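R-imine reductase (PDB 3ZGY) catalyses the NADPH-dependent, R-selective reduction of an imine substrate and belongs to the HIBADH-related family of oxidoreductases. Local coordinates at residues G67-A72 and H90-P95; Q116-A121 and A183-A188; A250-H255 and P297-Q302; H264-L269 and E274-I279. One frame throughout, in Å; residues are numbered along the deposited sequence.

Contact 1. Residues G67-A72 and H90-P95; sequences GSVAEA and HALLDP
Two helices of the Rossmann-type nucleotide-binding domain, 69-75 and 86-93, meet where Val69 in the first turn of one reaches Leu92 and Leu93 of the other. Val69 is directed at the opposite segment, and its two methyls share the work. With CG1 opposite the backbone N (chi1 177°), that methyl lies 3.8 Å from the main-chain O of Leu92, while CD2 of Leu93 is 4.5 Å from the same Val69 CG1. The other branch, Val69 CG2, faces CD2 of Leu92 at 4.3 Å. Leu93 starts out away from 67-72, and only its CD2 branch swings back to the valine. Strand 78-81 separates the two helices in sequence, giving a helix-strand-helix succession of the Rossmann fold. Trp48 of strand 45-48 touches both Val69 and Leu92, so the apolar cluster extends to the sheet. Leu92 also rests on Val83, a residue that binds NADP(+), although no cofactor occupies this chain. Polar groups fix the flanks. Ser68 is the N-cap of helix 69-75, its OG accepting from Glu71 N at 3.1 Å. On the other helix, His90 ND1 donates to Asp94 OD2 at 2.7 Å; OD2 is met on its syn side and lies close to the imidazole plane, while the nitrogen stands 25° out of the carboxylate plane, and Asp94 OD1 forms a salt bridge with Arg120 of helix 114-126.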
loop_
_atom_site.group_PDB
_atom_site.type_symbol
_atom_site.label_atom_id
_atom_site.label_comp_id
_atom_site.label_asym_id
_atom_site.label_seq_id
_atom_site.Cartn_x
_atom_site.Cartn_y
_atom_site.Cartn_z
ATOM N N GLY D 67 9.525 -35.357 -24.824
ATOM C CA GLY D 67 8.778 -36.572 -24.497
ATOM C C GLY D 67 8.369 -36.664 -23.035
ATOM O O GLY D 67 7.270 -37.105 -22.718
ATOM N N SER D 68 9.301 -36.302 -22.164
ATOM C CA SER D 68 9.169 -36.485 -20.737
ATOM C C SER D 68 9.954 -35.401 -20.031
ATOM O O SER D 68 10.727 -34.642 -20.664
ATOM C CB SER D 68 9.778 -37.822 -20.344
ATOM O OG SER D 68 11.198 -37.813 -20.644
ATOM N N VAL D 69 9.790 -35.357 -18.715
ATOM C CA VAL D 69 10.574 -34.437 -17.884
ATOM C C VAL D 69 12.066 -34.742 -17.966
ATOM O O VAL D 69 12.884 -33.834 -18.100
ATOM C CB VAL D 69 10.119 -34.465 -16.420
ATOM C CG1 VAL D 69 10.987 -33.554 -15.576
ATOM C CG2 VAL D 69 8.666 -34.034 -16.309
ATOM N N ALA D 70 12.422 -36.017 -17.972
ATOM C CA ALA D 70 13.832 -36.369 -18.077
ATOM C C ALA D 70 14.456 -35.929 -19.400
ATOM O O ALA D 70 15.618 -35.507 -19.451
ATOM C CB ALA D 70 14.011 -37.842 -17.865
ATOM N N GLU D 71 13.681 -36.029 -20.468
ATOM C CA GLU D 71 14.133 -35.602 -21.812
ATOM C C GLU D 71 14.345 -34.090 -21.821
ATOM O O GLU D 71 15.357 -33.587 -22.305
ATOM C CB GLU D 71 13.120 -36.004 -22.867
ATOM C CG GLU D 71 13.666 -36.260 -24.261
ATOM C CD GLU D 71 12.575 -36.839 -25.170
ATOM O OE1 GLU D 71 11.843 -37.796 -24.739
ATOM O OE2 GLU D 71 12.435 -36.296 -26.296
ATOM N N ALA D 72 13.411 -33.359 -21.225
ATOM C CA ALA D 72 13.554 -31.906 -21.107
ATOM C C ALA D 72 14.785 -31.492 -20.334
ATOM O O ALA D 72 15.490 -30.560 -20.733
ATOM C CB ALA D 72 12.301 -31.313 -20.462
ATOM N N HIS D 90 8.023 -30.985 -6.468
ATOM C CA HIS D 90 8.341 -32.298 -5.857
ATOM C C HIS D 90 7.965 -33.418 -6.802
ATOM O O HIS D 90 8.755 -34.315 -7.066
ATOM C CB HIS D 90 7.562 -32.504 -4.547
ATOM C CG HIS D 90 8.252 -31.980 -3.345
ATOM N ND1 HIS D 90 9.409 -32.528 -2.865
ATOM C CD2 HIS D 90 7.974 -30.926 -2.550
ATOM C CE1 HIS D 90 9.830 -31.815 -1.837
ATOM N NE2 HIS D 90 8.976 -30.840 -1.625
ATOM N N ALA D 91 6.741 -33.357 -7.303
ATOM C CA ALA D 91 6.180 -34.453 -8.110
ATOM C C ALA D 91 6.914 -34.649 -9.455
ATOM O O ALA D 91 7.062 -35.772 -9.927
ATOM C CB ALA D 91 4.689 -34.234 -8.305
ATOM N N LEU D 92 7.416 -33.562 -10.033
ATOM C CA LEU D 92 8.069 -33.667 -11.315
ATOM C C LEU D 92 9.519 -33.966 -11.190
ATOM O O LEU D 92 10.056 -34.652 -12.043
ATOM C CB LEU D 92 7.917 -32.366 -12.087
ATOM C CG LEU D 92 6.478 -31.979 -12.401
ATOM C CD1 LEU D 92 6.483 -30.683 -13.177
ATOM C CD2 LEU D 92 5.814 -33.088 -13.193
ATOM N N LEU D 93 10.177 -33.423 -10.171
ATOM C CA LEU D 93 11.625 -33.510 -10.094
ATOM C C LEU D 93 12.163 -34.672 -9.200
ATOM O O LEU D 93 13.188 -35.240 -9.506
ATOM C CB LEU D 93 12.183 -32.205 -9.591
ATOM C CG LEU D 93 11.937 -30.986 -10.471
ATOM C CD1 LEU D 93 12.754 -29.806 -9.964
ATOM C CD2 LEU D 93 12.263 -31.276 -11.925
ATOM N N ASP D 94 11.469 -35.010 -8.108
ATOM C CA ASP D 94 11.984 -36.015 -7.187
ATOM C C ASP D 94 12.218 -37.350 -7.891
ATOM O O ASP D 94 13.232 -37.989 -7.665
ATOM C CB ASP D 94 11.093 -36.151 -5.934
ATOM C CG ASP D 94 11.175 -34.923 -4.977
ATOM O OD1 ASP D 94 12.079 -34.095 -5.132
ATOM O OD2 ASP D 94 10.360 -34.803 -4.026
ATOM N N PRO D 95 11.311 -37.776 -8.776
ATOM C CA PRO D 95 11.526 -39.083 -9.390
ATOM C C PRO D 95 12.701 -39.177 -10.324
ATOM O O PRO D 95 12.938 -40.240 -10.834
ATOM C CB PRO D 95 10.252 -39.306 -10.193
ATOM C CG PRO D 95 9.223 -38.473 -9.528
ATOM C CD PRO D 95 9.959 -37.265 -9.044
#

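Contact 2. Residues Q116-A121 and A183-A188; sequences QARERA and ASLYDA
Ala117 and Ser184 make the closest backbone approach, their CA atoms 7.6 Å apart, and each points its CB at the opposite helix. Their side chains meet at small tips: Ala117 CB lies 4.2 Å from Ser184 OG, and two residues of this size let the helices come near. A second touch is made farther out, where the guanidinium NH2 of Arg118 lies 4.2 Å from the CD2 methyl of Leu185, which sits oblique to the guanidinium plane. Arg118 reaches it because the chain is extended through CD (chi2 176°, chi3 172°); its CB leaves the helix to one side of the partner, as that of Leu185 does.

No hydrogen bond spans the two segments, and the polar ends are held from outside. Ser184 OG bonds to the carbonyl O of Gly112, just beyond Ser111, an NADP(+)-binding residue whose side chain is about 7 Å from that of Ser184. Arg118 NH2 forms a salt bridge with Asp179 OD2, close before helix 182-209. On the far flank of helix 114-126, Arg120 NE donates to Glu119 OE1 at 2.9 Å on the syn side of the carboxylate, and the guanidinium also makes a cation-pi contact with Trp123.

The contact joins the nucleotide-binding domain to the start of the long helix 182-209 of the C-terminal domain. The second subunit adds Ala211 against Arg118 and Glu265 against Leu185, while Ala117 touches Asp133 of strand 130-136, Ala183 touches Leu151 of strand 150-153, and helix 86-93 packs beside Arg120.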
loop_
_atom_site.group_PDB
_atom_site.type_symbol
_atom_site.label_atom_id
_atom_site.label_comp_id
_atom_site.label_asym_id
_atom_site.label_seq_id
_atom_site.Cartn_x
_atom_site.Cartn_y
_atom_site.Cartn_z
ATOM N N GLN D 116 10.342 -23.715 1.700
ATOM C CA GLN D 116 10.285 -24.590 0.547
ATOM C C GLN D 116 11.498 -24.347 -0.370
ATOM O O GLN D 116 12.025 -25.291 -0.968
ATOM C CB GLN D 116 8.999 -24.439 -0.208
ATOM C CG GLN D 116 7.830 -24.849 0.619
ATOM C CD GLN D 116 6.501 -24.644 -0.079
ATOM O OE1 GLN D 116 5.699 -25.552 -0.135
ATOM N NE2 GLN D 116 6.263 -23.469 -0.594
ATOM N N ALA D 117 11.933 -23.097 -0.436
ATOM C CA ALA D 117 13.058 -22.741 -1.255
ATOM C C ALA D 117 14.343 -23.319 -0.662
ATOM O O ALA D 117 15.202 -23.880 -1.374
ATOM C CB ALA D 117 13.154 -21.243 -1.378
ATOM N N ARG D 118 14.474 -23.198 0.644
ATOM C CA ARG D 118 15.671 -23.697 1.266
ATOM C C ARG D 118 15.755 -25.219 1.202
ATOM O O ARG D 118 16.833 -25.742 1.032
ATOM C CB ARG D 118 15.780 -23.162 2.659
ATOM C CG ARG D 118 15.964 -21.647 2.646
ATOM C CD ARG D 118 15.978 -21.030 4.046
ATOM N NE ARG D 118 16.336 -19.620 3.979
ATOM C CZ ARG D 118 15.703 -18.636 4.617
ATOM N NH1 ARG D 118 14.607 -18.848 5.398
ATOM N NH2 ARG D 118 16.155 -17.405 4.481
ATOM N N GLU D 119 14.632 -25.911 1.220
ATOM C CA GLU D 119 14.611 -27.372 1.045
ATOM C C GLU D 119 15.078 -27.762 -0.343
ATOM O O GLU D 119 15.924 -28.655 -0.495
ATOM C CB GLU D 119 13.222 -27.943 1.252
ATOM C CG GLU D 119 13.132 -29.474 1.299
ATOM C CD GLU D 119 13.038 -30.137 -0.074
ATOM O OE1 GLU D 119 12.335 -29.610 -0.977
ATOM O OE2 GLU D 119 13.720 -31.183 -0.267
ATOM N N ARG D 120 14.551 -27.087 -1.360
ATOM C CA ARG D 120 14.949 -27.419 -2.720
ATOM C C ARG D 120 16.407 -27.127 -2.976
ATOM O O ARG D 120 17.077 -27.908 -3.626
ATOM C CB ARG D 120 14.115 -26.668 -3.754
ATOM C CG ARG D 120 12.727 -27.221 -3.937
ATOM C CD ARG D 120 12.710 -28.511 -4.697
ATOM N NE ARG D 120 12.747 -29.664 -3.823
ATOM C CZ ARG D 120 12.687 -30.914 -4.262
ATOM N NH1 ARG D 120 12.597 -31.149 -5.540
ATOM N NH2 ARG D 120 12.733 -31.919 -3.416
ATOM N N ALA D 121 16.898 -26.013 -2.441
ATOM C CA ALA D 121 18.329 -25.757 -2.479
ATOM C C ALA D 121 19.136 -26.909 -1.895
ATOM O O ALA D 121 20.055 -27.399 -2.555
ATOM C CB ALA D 121 18.658 -24.479 -1.761
ATOM N N ALA D 183 14.076 -14.538 -2.374
ATOM C CA ALA D 183 13.050 -14.198 -3.344
ATOM C C ALA D 183 11.636 -14.417 -2.743
ATOM O O ALA D 183 10.785 -13.587 -2.935
ATOM C CB ALA D 183 13.235 -14.976 -4.600
ATOM N N SER D 184 11.451 -15.463 -1.946
ATOM C CA SER D 184 10.164 -15.758 -1.269
ATOM C C SER D 184 9.797 -14.681 -0.276
ATOM O O SER D 184 8.681 -14.262 -0.201
ATOM C CB SER D 184 10.235 -17.124 -0.548
ATOM O OG SER D 184 10.220 -18.218 -1.477
ATOM N N LEU D 185 10.772 -14.232 0.482
ATOM C CA LEU D 185 10.587 -13.160 1.419
ATOM C C LEU D 185 10.285 -11.820 0.790
ATOM O O LEU D 185 9.461 -11.075 1.299
ATOM C CB LEU D 185 11.841 -13.050 2.259
ATOM C CG LEU D 185 11.930 -13.852 3.571
ATOM C CD1 LEU D 185 10.969 -15.006 3.652
ATOM C CD2 LEU D 185 13.356 -14.310 3.792
ATOM N N TYR D 186 10.943 -11.491 -0.309
ATOM C CA TYR D 186 10.640 -10.236 -1.035
ATOM C C TYR D 186 9.238 -10.290 -1.637
ATOM O O TYR D 186 8.526 -9.314 -1.635
ATOM C CB TYR D 186 11.627 -10.005 -2.173
ATOM C CG TYR D 186 12.832 -9.215 -1.770
ATOM C CD1 TYR D 186 13.901 -9.820 -1.164
ATOM C CD2 TYR D 186 12.928 -7.851 -2.023
ATOM C CE1 TYR D 186 15.015 -9.080 -0.776
ATOM C CE2 TYR D 186 14.048 -7.112 -1.631
ATOM C CZ TYR D 186 15.097 -7.748 -1.033
ATOM O OH TYR D 186 16.225 -7.056 -0.634
ATOM N N ASP D 187 8.865 -11.452 -2.145
ATOM C CA ASP D 187 7.562 -11.681 -2.714
ATOM C C ASP D 187 6.537 -11.487 -1.609
ATOM O O ASP D 187 5.520 -10.827 -1.796
ATOM C CB ASP D 187 7.537 -13.124 -3.302
ATOM C CG ASP D 187 6.384 -13.406 -4.265
ATOM O OD1 ASP D 187 5.741 -12.420 -4.659
ATOM O OD2 ASP D 187 6.134 -14.632 -4.604
ATOM N N ALA D 188 6.775 -12.070 -0.442
ATOM C CA ALA D 188 5.829 -11.900 0.663
ATOM C C ALA D 188 5.701 -10.416 1.048
ATOM O O ALA D 188 4.624 -9.948 1.290
ATOM C CB ALA D 188 6.303 -12.708 1.851
#

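Contact 3. Residues A250-H255 and P297-Q302; sequences AAIDTH and PALIEQ
The backbones of 250-255 and 297-302 come no closer than 8.5 Å between the CA atoms of Ile252 and Ala298, a separation that one long aliphatic side chain bridges. Ile252, in the first turn of helix 252-269, supplies it. Its CG1 branch lies opposite the carbonyl carbon (chi1 -73°), and the extended second torsion carries CD1 outward to the tip of Leu299, whose CD1 is 3.5 Å from Ile252 CD1. The shaft of the isoleucine takes part as well, with Ile252 CG1 4.1 Å from that same Leu299 CD1, and the two side chains cross obliquely. Ala298 CB completes the apolar trio at 4.1 Å from Ile252 CD1. All three are buried, and no hydrogen bond links the segments.

The helix start that presents Ile252 is tied locally. Ala251 holds the N-cap position, and its carbonyl O accepts from Thr254 OG1 at 2.7 Å. His255 adds a weak bond from NE2 to the O of Ala250, while its ND1 is hydrogen-bonded to Trp195 NE1 of the second subunit.

Within the all-helical C-terminal domain, this packing joins the beginning of helix 252-269 to the 3-10 turn leading into the terminal helix 300-304. Leu299 also lies on Ala286 of helix 274-291 and on Leu202 of the second subunit, while Pro297 meets Tyr236 and Gln239 of helix 233-241.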
loop_
_atom_site.group_PDB
_atom_site.type_symbol
_atom_site.label_atom_id
_atom_site.label_comp_id
_atom_site.label_asym_id
_atom_site.label_seq_id
_atom_site.Cartn_x
_atom_site.Cartn_y
_atom_site.Cartn_z
ATOM N N ALA D 250 5.426 13.681 15.329
ATOM C CA ALA D 250 4.332 12.773 14.986
ATOM C C ALA D 250 4.365 11.490 15.815
ATOM O O ALA D 250 4.360 10.396 15.283
ATOM C CB ALA D 250 4.345 12.461 13.488
ATOM N N ALA D 251 4.331 11.636 17.128
ATOM C CA ALA D 251 4.477 10.500 18.015
ATOM C C ALA D 251 3.251 9.606 18.023
ATOM O O ALA D 251 2.141 10.039 17.755
ATOM C CB ALA D 251 4.755 10.966 19.425
ATOM N N ILE D 252 3.456 8.357 18.400
ATOM C CA ILE D 252 2.403 7.351 18.337
ATOM C C ILE D 252 1.204 7.769 19.132
ATOM O O ILE D 252 0.089 7.436 18.755
ATOM C CB ILE D 252 2.929 5.954 18.775
ATOM C CG1 ILE D 252 3.820 5.398 17.670
ATOM C CG2 ILE D 252 1.819 4.948 18.991
ATOM C CD1 ILE D 252 4.747 4.289 18.124
ATOM N N ASP D 253 1.430 8.440 20.264
ATOM C CA ASP D 253 0.337 8.995 21.087
ATOM C C ASP D 253 -0.596 9.862 20.221
ATOM O O ASP D 253 -1.799 9.613 20.196
ATOM C CB ASP D 253 0.887 9.837 22.237
ATOM C CG ASP D 253 1.477 8.999 23.376
ATOM O OD1 ASP D 253 0.930 7.917 23.702
ATOM O OD2 ASP D 253 2.496 9.456 23.963
ATOM N N THR D 254 -0.019 10.805 19.473
ATOM C CA THR D 254 -0.784 11.710 18.587
ATOM C C THR D 254 -1.668 10.949 17.589
ATOM O O THR D 254 -2.790 11.366 17.281
ATOM C CB THR D 254 0.120 12.644 17.654
ATOM O OG1 THR D 254 1.474 12.619 18.076
ATOM C CG2 THR D 254 -0.359 14.122 17.622
ATOM N N HIS D 255 -1.148 9.860 17.037
ATOM C CA HIS D 255 -1.911 9.052 16.069
ATOM C C HIS D 255 -3.222 8.573 16.674
ATOM O O HIS D 255 -4.258 8.568 16.027
ATOM C CB HIS D 255 -1.054 7.857 15.586
ATOM C CG HIS D 255 0.044 8.239 14.631
ATOM N ND1 HIS D 255 -0.007 7.946 13.290
ATOM C CD2 HIS D 255 1.203 8.916 14.819
ATOM C CE1 HIS D 255 1.081 8.399 12.691
ATOM N NE2 HIS D 255 1.833 8.998 13.598
ATOM N N PRO D 297 7.520 4.230 13.367
ATOM C CA PRO D 297 8.342 3.050 13.096
ATOM C C PRO D 297 8.679 2.195 14.293
ATOM O O PRO D 297 9.110 1.076 14.127
ATOM C CB PRO D 297 9.610 3.640 12.485
ATOM C CG PRO D 297 9.146 4.900 11.839
ATOM C CD PRO D 297 8.111 5.445 12.772
ATOM N N ALA D 298 8.492 2.698 15.497
ATOM C CA ALA D 298 8.673 1.860 16.675
ATOM C C ALA D 298 7.704 0.710 16.703
ATOM O O ALA D 298 7.856 -0.211 17.494
ATOM C CB ALA D 298 8.492 2.684 17.916
ATOM N N LEU D 299 6.688 0.760 15.863
ATOM C CA LEU D 299 5.764 -0.338 15.782
ATOM C C LEU D 299 6.382 -1.592 15.137
ATOM O O LEU D 299 5.759 -2.654 15.156
ATOM C CB LEU D 299 4.513 0.061 15.013
ATOM C CG LEU D 299 3.254 0.198 15.853
ATOM C CD1 LEU D 299 3.331 1.450 16.700
ATOM C CD2 LEU D 299 2.057 0.283 14.945
ATOM N N ILE D 300 7.574 -1.477 14.552
ATOM C CA ILE D 300 8.265 -2.656 14.024
ATOM C C ILE D 300 8.399 -3.729 15.117
ATOM O O ILE D 300 8.357 -4.926 14.810
ATOM C CB ILE D 300 9.641 -2.296 13.397
ATOM C CG1 ILE D 300 10.268 -3.488 12.690
ATOM C CG2 ILE D 300 10.629 -1.798 14.444
ATOM C CD1 ILE D 300 9.672 -3.777 11.341
ATOM N N GLU D 301 8.525 -3.327 16.384
ATOM C CA GLU D 301 8.561 -4.307 17.508
ATOM C C GLU D 301 7.302 -5.149 17.640
ATOM O O GLU D 301 7.349 -6.325 17.974
ATOM C CB GLU D 301 8.873 -3.605 18.807
ATOM C CG GLU D 301 10.329 -3.134 18.794
ATOM C CD GLU D 301 10.724 -2.270 19.978
ATOM O OE1 GLU D 301 9.931 -2.159 20.935
ATOM O OE2 GLU D 301 11.842 -1.715 19.954
ATOM N N GLN D 302 6.173 -4.563 17.287
ATOM C CA GLN D 302 4.920 -5.288 17.262
ATOM C C GLN D 302 4.883 -6.297 16.137
ATOM O O GLN D 302 4.365 -7.402 16.295
ATOM C CB GLN D 302 3.780 -4.296 17.102
ATOM C CG GLN D 302 3.113 -3.930 18.397
ATOM C CD GLN D 302 4.080 -3.485 19.479
ATOM O OE1 GLN D 302 4.805 -2.488 19.346
ATOM N NE2 GLN D 302 4.068 -4.208 20.577
#

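Contact 4. Residues H264-L269 and E274-I279; sequences HESEFL and ELPRFI
A salt bridge between Glu267 and Arg277 clasps the two arms of a helical hairpin, in which helices 252-269 and 274-291 are joined by a short connection. Arg277 NH2 donates to Glu267 OE2 at 2.6 Å, a fairly straight bond (163° at the hydrogen) that arrives on the anti lone pair, away from the other oxygen. A weak second bond runs from Arg277 NE to the same OE2 at 3.2 Å, so one carboxylate oxygen takes both donors at the edge of the guanidinium. The groups are not coplanar: their planes stand 41° apart, and the side chains cross at about a right angle. Both leave their helices beside the partner and close the distance by extension, Arg277 running straight from CG to NE. The pair lies on the exposed margin of the hairpin, where solvent probably moderates its strength.

Deeper in, Ser266 and Pro276 face each other, with CA atoms 8.0 Å apart. The Pro276 ring also packs on Leu262 and Ile263 of helix 252-269 and on Gln203 of the long helix 182-209, which covers Ser266 too. The hairpin takes part in the dimer: Glu274 OE1 forms a salt bridge with Arg285 NH2 of the second subunit, and Glu265 OE2 is hydrogen-bonded to Ser114 OG of that subunit. Ser266 OG, bonded to the carbonyl O of Leu262, lies 3.9 Å from Pro276 CG.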
loop_
_atom_site.group_PDB
_atom_site.type_symbol
_atom_site.label_atom_id
_atom_site.label_comp_id
_atom_site.label_asym_id
_atom_site.label_seq_id
_atom_site.Cartn_x
_atom_site.Cartn_y
_atom_site.Cartn_z
ATOM N N HIS D 264 -14.817 5.214 15.084
ATOM C CA HIS D 264 -16.176 5.730 15.385
ATOM C C HIS D 264 -16.887 6.064 14.101
ATOM O O HIS D 264 -18.042 5.671 13.866
ATOM C CB HIS D 264 -16.095 6.954 16.283
ATOM C CG HIS D 264 -15.643 6.631 17.669
ATOM N ND1 HIS D 264 -15.039 7.559 18.491
ATOM C CD2 HIS D 264 -15.687 5.470 18.373
ATOM C CE1 HIS D 264 -14.726 6.978 19.639
ATOM N NE2 HIS D 264 -15.116 5.716 19.598
ATOM N N GLU D 265 -16.168 6.748 13.226
ATOM C CA GLU D 265 -16.692 7.036 11.924
ATOM C C GLU D 265 -17.229 5.784 11.219
ATOM O O GLU D 265 -18.353 5.746 10.732
ATOM C CB GLU D 265 -15.610 7.715 11.121
ATOM C CG GLU D 265 -16.099 8.204 9.774
ATOM C CD GLU D 265 -16.855 9.509 9.857
ATOM O OE1 GLU D 265 -16.175 10.566 9.901
ATOM O OE2 GLU D 265 -18.113 9.448 9.875
ATOM N N SER D 266 -16.435 4.731 11.206
ATOM C CA SER D 266 -16.795 3.541 10.464
ATOM C C SER D 266 -17.986 2.822 11.061
ATOM O O SER D 266 -18.919 2.434 10.344
ATOM C CB SER D 266 -15.579 2.628 10.381
ATOM O OG SER D 266 -14.526 3.309 9.738
ATOM N N GLU D 267 -17.954 2.661 12.376
ATOM C CA GLU D 267 -19.065 2.033 13.105
ATOM C C GLU D 267 -20.338 2.808 12.853
ATOM O O GLU D 267 -21.327 2.262 12.380
ATOM C CB GLU D 267 -18.765 1.959 14.607
ATOM C CG GLU D 267 -17.932 0.737 15.000
ATOM C CD GLU D 267 -17.370 0.812 16.429
ATOM O OE1 GLU D 267 -17.635 1.816 17.162
ATOM O OE2 GLU D 267 -16.656 -0.158 16.820
ATOM N N PHE D 268 -20.270 4.114 13.090
ATOM C CA PHE D 268 -21.424 4.974 12.889
ATOM C C PHE D 268 -22.014 4.975 11.497
ATOM O O PHE D 268 -23.208 5.114 11.380
ATOM C CB PHE D 268 -21.082 6.386 13.260
ATOM C CG PHE D 268 -22.281 7.287 13.340
ATOM C CD1 PHE D 268 -23.177 7.179 14.383
ATOM C CD2 PHE D 268 -22.498 8.250 12.367
ATOM C CE1 PHE D 268 -24.271 8.006 14.457
ATOM C CE2 PHE D 268 -23.591 9.090 12.438
ATOM C CZ PHE D 268 -24.484 8.958 13.479
ATOM N N LEU D 269 -21.222 4.892 10.439
ATOM C CA LEU D 269 -21.785 4.907 9.104
ATOM C C LEU D 269 -22.214 3.517 8.675
ATOM O O LEU D 269 -22.749 3.319 7.575
ATOM C CB LEU D 269 -20.783 5.464 8.116
ATOM C CG LEU D 269 -20.241 6.872 8.396
ATOM C CD1 LEU D 269 -19.160 7.203 7.409
ATOM C CD2 LEU D 269 -21.368 7.879 8.288
ATOM N N GLU D 274 -13.390 -3.436 11.144
ATOM C CA GLU D 274 -12.304 -4.307 11.571
ATOM C C GLU D 274 -10.898 -3.770 11.265
ATOM O O GLU D 274 -10.044 -3.659 12.166
ATOM C CB GLU D 274 -12.502 -5.679 11.016
ATOM C CG GLU D 274 -13.640 -6.394 11.731
ATOM C CD GLU D 274 -14.326 -7.404 10.844
ATOM O OE1 GLU D 274 -13.629 -8.236 10.233
ATOM O OE2 GLU D 274 -15.567 -7.373 10.754
ATOM N N LEU D 275 -10.691 -3.292 10.053
ATOM C CA LEU D 275 -9.394 -2.744 9.716
ATOM C C LEU D 275 -8.972 -1.577 10.631
ATOM O O LEU D 275 -7.879 -1.614 11.191
ATOM C CB LEU D 275 -9.315 -2.393 8.233
ATOM C CG LEU D 275 -8.071 -1.643 7.810
ATOM C CD1 LEU D 275 -6.802 -2.399 8.164
ATOM C CD2 LEU D 275 -8.175 -1.418 6.315
ATOM N N PRO D 276 -9.824 -0.551 10.800
ATOM C CA PRO D 276 -9.444 0.543 11.736
ATOM C C PRO D 276 -9.215 0.079 13.175
ATOM O O PRO D 276 -8.338 0.619 13.851
ATOM C CB PRO D 276 -10.636 1.469 11.695
ATOM C CG PRO D 276 -11.242 1.231 10.359
ATOM C CD PRO D 276 -11.037 -0.216 10.038
ATOM N N ARG D 277 -9.953 -0.933 13.625
ATOM C CA ARG D 277 -9.705 -1.506 14.958
ATOM C C ARG D 277 -8.345 -2.199 15.036
ATOM O O ARG D 277 -7.566 -1.973 15.982
ATOM C CB ARG D 277 -10.772 -2.512 15.330
ATOM C CG ARG D 277 -12.030 -1.828 15.823
ATOM C CD ARG D 277 -13.026 -2.794 16.425
ATOM N NE ARG D 277 -14.398 -2.336 16.269
ATOM C CZ ARG D 277 -15.322 -2.909 15.490
ATOM N NH1 ARG D 277 -15.050 -3.976 14.747
ATOM N NH2 ARG D 277 -16.551 -2.386 15.449
ATOM N N PHE D 278 -8.061 -3.038 14.039
ATOM C CA PHE D 278 -6.734 -3.635 13.935
ATOM C C PHE D 278 -5.599 -2.604 14.006
ATOM O O PHE D 278 -4.657 -2.739 14.783
ATOM C CB PHE D 278 -6.620 -4.390 12.651
ATOM C CG PHE D 278 -5.306 -5.005 12.473
ATOM C CD1 PHE D 278 -5.006 -6.182 13.099
ATOM C CD2 PHE D 278 -4.346 -4.390 11.705
ATOM C CE1 PHE D 278 -3.770 -6.779 12.936
ATOM C CE2 PHE D 278 -3.115 -4.959 11.559
ATOM C CZ PHE D 278 -2.820 -6.160 12.172
ATOM N N ILE D 279 -5.708 -1.560 13.203
ATOM C CA ILE D 279 -4.740 -0.498 13.246
ATOM C C ILE D 279 -4.560 0.055 14.674
ATOM O O ILE D 279 -3.454 0.237 15.121
ATOM C CB ILE D 279 -5.176 0.608 12.267
ATOM C CG1 ILE D 279 -5.056 0.106 10.858
ATOM C CG2 ILE D 279 -4.343 1.882 12.396
ATOM C CD1 ILE D 279 -5.571 1.081 9.843
#

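The four contacts spread over both domains; along the chain contact 1 comes first, then contact 2, then 3 and 4. Contact 1 belongs to the nucleotide-binding domain, contact 2 joins it to the long helix 182-209, and contacts 3 and 4 lie in the C-terminal helical domain. Contacts 1 and 2 have centres 21 Å apart and meet where Asp94 pairs with Arg120. Contacts 3 and 4 share helix 252-269, with centres 19 Å apart; the hairpin of contact 4 falls in sequence between the segments of contact 3. Each centre is 51 Å from contact 1, beyond the chain's centre. Contacts 2, 3 and 4 touch the second subunit, so the dimer interface runs past all three.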